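Local coordinates for uncharacterized protein DUF849 (Burkholderia xenovorans LB400, PDB 3E02), which probably acts as a zinc-dependent beta-keto acid cleavage enzyme, perhaps acting on 3-keto-5-aminohexanoate, at residues A[49-54]-A[73-78]; A[66-71]-A[84-89]. All coordinates share one frame; numbering follows the deposited sequence. Where two conformers were deposited one is given.

Interaction 1. Residues A[49-54]-A[73-78]. With ZN (zinc ion), chain B.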
ATOM      1  N   LEU A  49      14.023   6.343 -28.661  1.00 33.98           N
ATOM      2  CA  LEU A  49      13.463   7.659 -28.955  1.00 33.40           C
ATOM      3  C   LEU A  49      11.995   7.481 -29.269  1.00 33.82           C
ATOM      4  O   LEU A  49      11.665   6.708 -30.174  1.00 34.49           O
ATOM      5  CB  LEU A  49      14.175   8.279 -30.157  1.00 34.01           C
ATOM      6  CG  LEU A  49      15.673   8.499 -30.003  1.00 34.43           C
ATOM      7  CD1 LEU A  49      16.260   8.988 -31.315  1.00 34.06           C
ATOM      8  CD2 LEU A  49      15.963   9.478 -28.856  1.00 34.45           C
ATOM      9  N   HIS A  50      11.127   8.145 -28.493  1.00 32.70           N
ATOM     10  CA  HIS A  50       9.674   8.125 -28.690  1.00 32.56           C
ATOM     11  C   HIS A  50       9.360   9.378 -29.525  1.00 33.86           C
ATOM     12  O   HIS A  50       9.644  10.505 -29.111  1.00 34.93           O
ATOM     13  CB  HIS A  50       8.940   8.069 -27.358  1.00 32.53           C
ATOM     14  CG  HIS A  50       7.474   8.273 -27.473  1.00 34.82           C
ATOM     15  ND1 HIS A  50       6.607   7.294 -27.901  1.00 39.42           N
ATOM     16  CD2 HIS A  50       6.722   9.368 -27.243  1.00 35.08           C
ATOM     17  CE1 HIS A  50       5.378   7.778 -27.914  1.00 43.11           C
ATOM     18  NE2 HIS A  50       5.419   9.031 -27.503  1.00 34.10           N
ATOM     19  N   LEU A  51       8.751   9.165 -30.685  1.00 33.60           N
ATOM     20  CA  LEU A  51       8.602  10.206 -31.699  1.00 34.65           C
ATOM     21  C   LEU A  51       7.191  10.559 -32.149  1.00 34.64           C
ATOM     22  O   LEU A  51       6.393   9.670 -32.421  1.00 33.58           O
ATOM     23  CB  LEU A  51       9.383   9.749 -32.932  1.00 34.43           C
ATOM     24  CG  LEU A  51      10.883   9.477 -32.737  1.00 34.50           C
ATOM     25  CD1 LEU A  51      11.459   8.763 -33.972  1.00 37.34           C
ATOM     26  CD2 LEU A  51      11.642  10.757 -32.429  1.00 34.32           C
ATOM     27  N   HIS A  52       6.940  11.876 -32.215  1.00 34.44           N
ATOM     28  CA  HIS A  52       5.764  12.502 -32.817  1.00 33.86           C
ATOM     29  C   HIS A  52       6.285  13.463 -33.884  1.00 34.82           C
ATOM     30  O   HIS A  52       7.458  13.880 -33.849  1.00 36.17           O
ATOM     31  CB  HIS A  52       4.991  13.375 -31.824  1.00 34.20           C
ATOM     32  CG  HIS A  52       4.316  12.634 -30.724  1.00 32.41           C
ATOM     33  ND1 HIS A  52       2.966  12.769 -30.460  1.00 32.70           N
ATOM     34  CD2 HIS A  52       4.806  11.791 -29.783  1.00 34.75           C
ATOM     35  CE1 HIS A  52       2.656  12.025 -29.412  1.00 34.27           C
ATOM     36  NE2 HIS A  52       3.753  11.428 -28.984  1.00 31.05           N
ATOM     37  N   ALA A  53       5.398  13.842 -34.805  1.00 34.80           N
ATOM     38  CA  ALA A  53       5.682  14.827 -35.848  1.00 33.95           C
ATOM     39  C   ALA A  53       4.832  16.056 -35.573  1.00 33.49           C
ATOM     40  O   ALA A  53       3.771  15.972 -34.927  1.00 33.25           O
ATOM     41  CB  ALA A  53       5.348  14.269 -37.253  1.00 33.19           C
ATOM     42  N   ARG A  54       5.295  17.182 -36.111  1.00 34.31           N
ATOM     43  CA  ARG A  54       4.612  18.455 -36.020  1.00 34.11           C
ATOM     44  C   ARG A  54       4.689  19.173 -37.360  1.00 34.27           C
ATOM     45  O   ARG A  54       5.655  18.994 -38.115  1.00 34.78           O
ATOM     46  CB  ARG A  54       5.272  19.340 -34.957  1.00 32.82           C
ATOM     47  CG  ARG A  54       5.093  18.870 -33.536  1.00 34.54           C
ATOM     48  CD  ARG A  54       5.812  19.783 -32.559  1.00 33.10           C
ATOM     49  NE  ARG A  54       5.618  19.327 -31.180  1.00 32.73           N
ATOM     50  CZ  ARG A  54       4.589  19.645 -30.397  1.00 33.19           C
ATOM     51  NH1 ARG A  54       3.586  20.383 -30.826  1.00 32.74           N
ATOM     52  NH2 ARG A  54       4.545  19.170 -29.155  1.00 34.36           N
ATOM     53  N   PRO A  73      14.441   7.979 -41.512  1.00 38.23           N
ATOM     54  CA  PRO A  73      15.681   7.530 -42.175  1.00 37.99           C
ATOM     55  C   PRO A  73      16.936   8.253 -41.659  1.00 37.81           C
ATOM     56  O   PRO A  73      17.977   7.622 -41.473  1.00 37.74           O
ATOM     57  CB  PRO A  73      15.453   7.872 -43.659  1.00 38.47           C
ATOM     58  CG  PRO A  73      14.048   8.180 -43.809  1.00 38.72           C
ATOM     59  CD  PRO A  73      13.456   8.489 -42.485  1.00 38.78           C
ATOM     60  N   GLN A  74      16.800   9.548 -41.372  1.00 37.59           N
ATOM     61  CA  GLN A  74      17.910  10.381 -40.906  1.00 38.27           C
ATOM     62  C   GLN A  74      18.367   9.936 -39.522  1.00 38.25           C
ATOM     63  O   GLN A  74      19.566   9.841 -39.269  1.00 38.95           O
ATOM     64  CB  GLN A  74      17.527  11.869 -40.880  1.00 39.39           C
ATOM     65  CG  GLN A  74      17.210  12.517 -42.246  1.00 38.67           C
ATOM     66  CD  GLN A  74      15.871  12.127 -42.859  1.00 41.22           C
ATOM     67  OE1 GLN A  74      15.057  11.447 -42.238  1.00 41.37           O
ATOM     68  NE2 GLN A  74      15.647  12.537 -44.098  1.00 45.22           N
ATOM     69  N   LEU A  75      17.414   9.657 -38.631  1.00 37.42           N
ATOM     70  CA  LEU A  75      17.744   9.141 -37.293  1.00 38.11           C
ATOM     71  C   LEU A  75      18.404   7.774 -37.382  1.00 39.04           C
ATOM     72  O   LEU A  75      19.412   7.540 -36.715  1.00 40.70           O
ATOM     73  CB  LEU A  75      16.507   9.079 -36.379  1.00 37.35           C
ATOM     74  CG  LEU A  75      16.047  10.417 -35.809  1.00 37.45           C
ATOM     75  CD1 LEU A  75      14.655  10.290 -35.165  1.00 37.47           C
ATOM     76  CD2 LEU A  75      17.075  10.942 -34.804  1.00 35.35           C
ATOM     77  N   LYS A  76      17.853   6.894 -38.224  1.00 38.52           N
ATOM     78  CA  LYS A  76      18.387   5.547 -38.424  1.00 39.28           C
ATOM     79  C   LYS A  76      19.861   5.578 -38.883  1.00 39.31           C
ATOM     80  O   LYS A  76      20.673   4.770 -38.425  1.00 38.89           O
ATOM     81  CB  LYS A  76      17.537   4.767 -39.436  1.00 39.26           C
ATOM     82  CG  LYS A  76      17.971   3.316 -39.640  1.00 39.44           C
ATOM     83  CD  LYS A  76      17.192   2.648 -40.734  1.00 40.60           C
ATOM     84  CE  LYS A  76      17.646   1.219 -40.913  1.00 45.71           C
ATOM     85  NZ  LYS A  76      17.121   0.632 -42.174  1.00 50.07           N
ATOM     86  N   GLU A  77      20.178   6.514 -39.767  1.00 39.82           N
ATOM     87  CA  GLU A  77      21.534   6.679 -40.284  1.00 40.47           C
ATOM     88  C   GLU A  77      22.532   7.275 -39.283  1.00 40.68           C
ATOM     89  O   GLU A  77      23.699   6.890 -39.323  1.00 42.14           O
ATOM     90  CB  GLU A  77      21.504   7.583 -41.530  1.00 40.96           C
ATOM     91  CG  GLU A  77      22.843   7.745 -42.242  1.00 44.63           C
ATOM     92  N   ARG A  78      22.053   8.148 -38.381  1.00 39.65           N
ATOM     93  CA  ARG A  78      22.916   8.856 -37.424  0.50 39.81           C
ATOM     94  C   ARG A  78      22.971   8.272 -36.015  1.00 39.38           C
ATOM     95  O   ARG A  78      23.849   8.641 -35.237  1.00 39.44           O
ATOM     96  CB  ARG A  78      22.528  10.326 -37.366  0.50 39.67           C
ATOM     97  CG  ARG A  78      22.753  11.065 -38.682  0.50 40.72           C
ATOM     98  CD  ARG A  78      22.590  12.548 -38.466  0.50 41.15           C
ATOM     99  NE  ARG A  78      23.686  13.070 -37.642  0.50 42.85           N
ATOM    100  CZ  ARG A  78      23.645  14.139 -36.839  0.50 41.59           C
ATOM    101  NH1 ARG A  78      22.536  14.865 -36.663  0.50 46.44           N
ATOM    102  NH2 ARG A  78      24.742  14.467 -36.160  0.50 43.00           N
TER
HETATM  103 ZN    ZN B 311       3.815  10.406 -27.027  1.00 32.84          ZN
HETATM  104  O   HOH W   1       2.085   8.640 -27.569  1.00 27.28           O
HETATM  105  O   HOH W   2       3.172   9.197 -25.031  1.00 26.37           O
HETATM  106  O   HOH W   3       1.757  11.006 -26.487  1.00 39.17           O

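Interaction 2. Residues A[66-71]-A[84-89]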
ATOM      1  N   ASP A  66       4.460  11.245 -44.221  1.00 38.83           N
ATOM      2  CA  ASP A  66       5.483  11.976 -44.988  1.00 39.15           C
ATOM      3  C   ASP A  66       6.415  12.809 -44.102  1.00 38.63           C
ATOM      4  O   ASP A  66       7.603  12.921 -44.419  1.00 39.04           O
ATOM      5  CB  ASP A  66       4.852  12.884 -46.063  1.00 39.14           C
ATOM      6  CG  ASP A  66       4.112  12.103 -47.162  1.00 43.95           C
ATOM      7  OD1 ASP A  66       4.282  10.864 -47.284  1.00 44.35           O
ATOM      8  OD2 ASP A  66       3.356  12.755 -47.918  1.00 47.89           O
ATOM      9  N   LEU A  67       5.880  13.399 -43.023  1.00 38.91           N
ATOM     10  CA  LEU A  67       6.694  14.149 -42.050  1.00 38.64           C
ATOM     11  C   LEU A  67       7.604  13.198 -41.282  1.00 37.82           C
ATOM     12  O   LEU A  67       8.771  13.520 -41.062  1.00 37.43           O
ATOM     13  CB  LEU A  67       5.835  14.966 -41.064  1.00 39.09           C
ATOM     14  CG  LEU A  67       5.184  16.222 -41.627  1.00 39.73           C
ATOM     15  CD1 LEU A  67       4.247  16.827 -40.593  1.00 39.43           C
ATOM     16  CD2 LEU A  67       6.262  17.227 -42.070  1.00 37.28           C
ATOM     17  N   PHE A  68       7.069  12.040 -40.875  1.00 36.90           N
ATOM     18  CA  PHE A  68       7.881  10.993 -40.234  1.00 37.22           C
ATOM     19  C   PHE A  68       9.034  10.531 -41.133  1.00 37.27           C
ATOM     20  O   PHE A  68      10.159  10.373 -40.658  1.00 36.96           O
ATOM     21  CB  PHE A  68       7.033   9.802 -39.785  1.00 36.79           C
ATOM     22  CG  PHE A  68       6.285  10.041 -38.515  1.00 35.21           C
ATOM     23  CD1 PHE A  68       5.040  10.652 -38.522  1.00 34.75           C
ATOM     24  CD2 PHE A  68       6.832   9.648 -37.292  1.00 37.51           C
ATOM     25  CE1 PHE A  68       4.334  10.871 -37.324  1.00 35.73           C
ATOM     26  CE2 PHE A  68       6.146   9.857 -36.099  1.00 35.31           C
ATOM     27  CZ  PHE A  68       4.893  10.473 -36.112  1.00 34.34           C
HETATM   28  N   MSE A  69       8.774  10.383 -42.437  1.00 38.77           N
HETATM   29  CA  MSE A  69       9.831  10.007 -43.399  1.00 38.85           C
HETATM   30  C   MSE A  69      10.901  11.077 -43.622  1.00 39.23           C
HETATM   31  O   MSE A  69      11.921  10.780 -44.248  1.00 38.83           O
HETATM   32  CB  MSE A  69       9.235   9.512 -44.722  1.00 40.14           C
HETATM   33  CG  MSE A  69       8.435   8.235 -44.548  1.00 41.88           C
HETATM   34 SE   MSE A  69       9.457   6.799 -43.660  0.75 48.54          SE
HETATM   35  CE  MSE A  69       7.968   5.821 -43.011  1.00 43.30           C
ATOM     36  N   ARG A  70      10.672  12.298 -43.119  1.00 38.83           N
ATOM     37  CA  ARG A  70      11.678  13.371 -43.138  1.00 38.71           C
ATOM     38  C   ARG A  70      12.601  13.349 -41.904  1.00 37.73           C
ATOM     39  O   ARG A  70      13.560  14.127 -41.854  1.00 37.59           O
ATOM     40  CB  ARG A  70      11.023  14.732 -43.343  1.00 39.15           C
ATOM     41  CG  ARG A  70      10.451  14.892 -44.753  1.00 41.86           C
ATOM     42  CD  ARG A  70       9.438  16.022 -44.882  1.00 41.42           C
ATOM     43  NE  ARG A  70       9.969  17.325 -44.484  1.00 47.02           N
ATOM     44  CZ  ARG A  70       9.275  18.463 -44.474  1.00 46.79           C
ATOM     45  NH1 ARG A  70       7.988  18.498 -44.841  1.00 45.60           N
ATOM     46  NH2 ARG A  70       9.879  19.583 -44.069  1.00 45.51           N
ATOM     47  N   PHE A  71      12.313  12.493 -40.912  1.00 37.23           N
ATOM     48  CA  PHE A  71      13.235  12.276 -39.780  1.00 36.93           C
ATOM     49  C   PHE A  71      13.617  10.819 -39.456  1.00 36.39           C
ATOM     50  O   PHE A  71      14.715  10.603 -38.928  1.00 37.15           O
ATOM     51  CB  PHE A  71      12.827  13.050 -38.514  1.00 36.36           C
ATOM     52  CG  PHE A  71      11.443  12.760 -37.981  1.00 34.01           C
ATOM     53  CD1 PHE A  71      11.202  11.642 -37.178  1.00 32.60           C
ATOM     54  CD2 PHE A  71      10.401  13.675 -38.173  1.00 35.25           C
ATOM     55  CE1 PHE A  71       9.925  11.407 -36.623  1.00 33.16           C
ATOM     56  CE2 PHE A  71       9.121  13.456 -37.615  1.00 32.72           C
ATOM     57  CZ  PHE A  71       8.883  12.322 -36.843  1.00 35.49           C
ATOM     58  N   ASN A  84      10.705   4.558 -31.640  1.00 33.25           N
ATOM     59  CA  ASN A  84       9.381   4.251 -31.114  1.00 33.31           C
ATOM     60  C   ASN A  84       8.426   5.310 -31.703  1.00 33.57           C
ATOM     61  O   ASN A  84       8.616   6.522 -31.467  1.00 32.89           O
ATOM     62  CB  ASN A  84       9.503   4.249 -29.573  1.00 33.07           C
ATOM     63  CG  ASN A  84       8.192   4.216 -28.818  1.00 34.69           C
ATOM     64  OD1 ASN A  84       7.108   4.399 -29.354  1.00 44.33           O
ATOM     65  ND2 ASN A  84       8.314   4.002 -27.514  1.00 35.60           N
ATOM     66  N   ILE A  85       7.426   4.836 -32.462  1.00 33.34           N
ATOM     67  CA  ILE A  85       6.439   5.693 -33.129  0.50 33.91           C
ATOM     68  C   ILE A  85       5.133   5.774 -32.332  1.00 34.99           C
ATOM     69  O   ILE A  85       4.566   4.743 -31.908  1.00 35.02           O
ATOM     70  CB  ILE A  85       6.106   5.193 -34.574  0.50 33.98           C
ATOM     71  CG1 ILE A  85       7.382   4.967 -35.404  0.50 34.37           C
ATOM     72  CG2 ILE A  85       5.163   6.177 -35.295  0.50 33.77           C
ATOM     73  CD1 ILE A  85       8.300   6.183 -35.525  0.50 31.49           C
ATOM     74  N   THR A  86       4.645   7.000 -32.142  1.00 35.64           N
ATOM     75  CA  THR A  86       3.404   7.212 -31.436  1.00 34.55           C
ATOM     76  C   THR A  86       2.209   6.728 -32.268  1.00 34.96           C
ATOM     77  O   THR A  86       2.201   6.844 -33.502  1.00 34.04           O
ATOM     78  CB  THR A  86       3.160   8.706 -31.078  1.00 35.53           C
ATOM     79  OG1 THR A  86       1.954   8.810 -30.314  1.00 35.42           O
ATOM     80  CG2 THR A  86       3.044   9.585 -32.329  1.00 32.69           C
ATOM     81  N   THR A  87       1.260   6.102 -31.582  1.00 34.87           N
ATOM     82  CA  THR A  87      -0.053   5.806 -32.148  1.00 36.62           C
ATOM     83  C   THR A  87      -1.097   6.646 -31.379  1.00 37.99           C
ATOM     84  O   THR A  87      -2.277   6.404 -31.535  1.00 38.28           O
ATOM     85  CB  THR A  87      -0.415   4.319 -32.095  1.00 36.09           C
ATOM     86  OG1 THR A  87      -0.595   3.924 -30.740  1.00 33.48           O
ATOM     87  CG2 THR A  87       0.659   3.460 -32.765  1.00 35.51           C
ATOM     88  N   GLY A  88      -0.637   7.590 -30.544  1.00 39.54           N
ATOM     89  CA  GLY A  88      -1.469   8.538 -29.801  1.00 40.36           C
ATOM     90  C   GLY A  88      -1.584   9.781 -30.667  1.00 41.85           C
ATOM     91  O   GLY A  88      -2.684  10.243 -30.959  1.00 43.60           O
ATOM     92  N   GLY A  89      -0.437  10.303 -31.095  1.00 42.43           N
ATOM     93  CA  GLY A  89      -0.375  11.466 -31.959  1.00 43.89           C
ATOM     94  C   GLY A  89      -0.916  12.716 -31.282  1.00 44.97           C
ATOM     95  O   GLY A  89      -0.725  12.920 -30.067  1.00 44.45           O
TER

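Interaction 1. Residues A[49-54]-A[73-78]
Leu49 and Leu51 meet Leu75 between a barrel strand and a helix further along the chain, within a beta-alpha-beta crossover of the TIM barrel. The segment 49-54 carries the end of strand 48-54; the segment 73-78 lies on helix 72-78, which leads back to the parallel neighbouring strand 82-85. The contact is a worked example of how one strand can serve two environments, with leucines turned to the outer helical layer and histidines turned to a metal inside.

On the apolar side, both methyls of Leu75 make the contact with the strand. Its CD1 reaches tip to tip with Leu51, ending 3.7 Å from Leu51 CD1 and 4.1 Å from Leu51 CD2, while Leu75 CD2 approaches Leu49 CD1 at 4.1 Å as the two side chains cross obliquely. The forked end of one leucine thus spans two outward-facing strand residues. In Leu75, CG is anti to the carbonyl carbon (chi1 -76°), which extends the fork toward the strand. Val39 of helix 31-44 also touches Leu75, and Ala41 of that helix touches Leu49, so the packing is shared with the preceding helix.

On the polar side, His50 and His52 bind the zinc ion seen in this structure, with Glu259 as the third protein ligand. His50 differs from its leucine neighbours, with CG anti to the backbone N (chi1 170°), and its ND1 makes a weak hydrogen bond to Asn84 OD1, which would help to fix the ring's rotation. CD2 of His50 lies in plane at the edge of the His52 ring. Both NE2 atoms, of His50 and of His52, stand 2.2 Å from zinc, and three waters join the coordination sphere, the nearest of them also at 2.2 Å from the metal.

Interaction 2. Residues A[66-71]-A[84-89]
The wall of the zinc-bearing barrel, just where strand 82-85 gives way to its C-terminal loop, is packed from outside by the phenyl ring of Phe68, which meets Ile85 and Thr86. Phe68 belongs to the short helix 65-68, and the contact is a buried one, purely of carbon against carbon.

The side chains of Phe68 and Ile85 run alongside one another, pointing in opposite senses. Phe68 CE2 comes 3.9 Å from Ile85 CG2, an approach oblique to the ring, and Phe68 CD2 lies 4.2 Å from Ile85 CD1. Ile85 was modelled in two conformers, so these details describe one of them. Thr86 adds its methyl at the ring edge, near the ring plane, with CG2 4.3 Å from Phe68 CZ.

The same threonine divides its labour. While CG2 faces the phenyl ring, OG1 is anti to the backbone N (chi1 -177°) and turns to the chain ahead, where it takes two backbone N-H groups. The bond from Gly89 N is nearly straight (2.9 Å to Thr86 OG1, 172°); that from Gly88 N is more bent (147°). Together they form an ST motif and ST turn that bind the start of the loop to its own threonine, and Gly89 has the positive phi that favours glycine.

Phe71, the N-cap residue of helix 72-78, gives its backbone N to Phe68 O in the turn that leads into that helix. Around the contact, Ala53 of strand 48-54 and Pro101 of helix 95-105 both touch Phe68, and Pro101 also touches Ile85, so the ring sits among the second and third barrel strands and the helix after them.

In the fold
Both contacts are buried and apolar, and both bear on the same sheet: strands 48-54 and 82-85 are parallel neighbours, joined where Leu51 N lies 2.8 Å from Asn84 O and Leu49 O lies 2.8 Å from Asn84 N, probable hydrogen bonds both. Helices 65-68 and 72-78 follow one another in the chain, and the four segments alternate along it. Interaction 1 is wholly aliphatic and shares its strand with zinc ligands; interaction 2 sets one phenyl ring against aliphatic groups and ends in a loop turn bonded by Thr86. They meet directly where Ala53 CB packs 3.5 Å from Phe68 CE1, while Thr86 packs against His52, bringing the second contact beside the metal site.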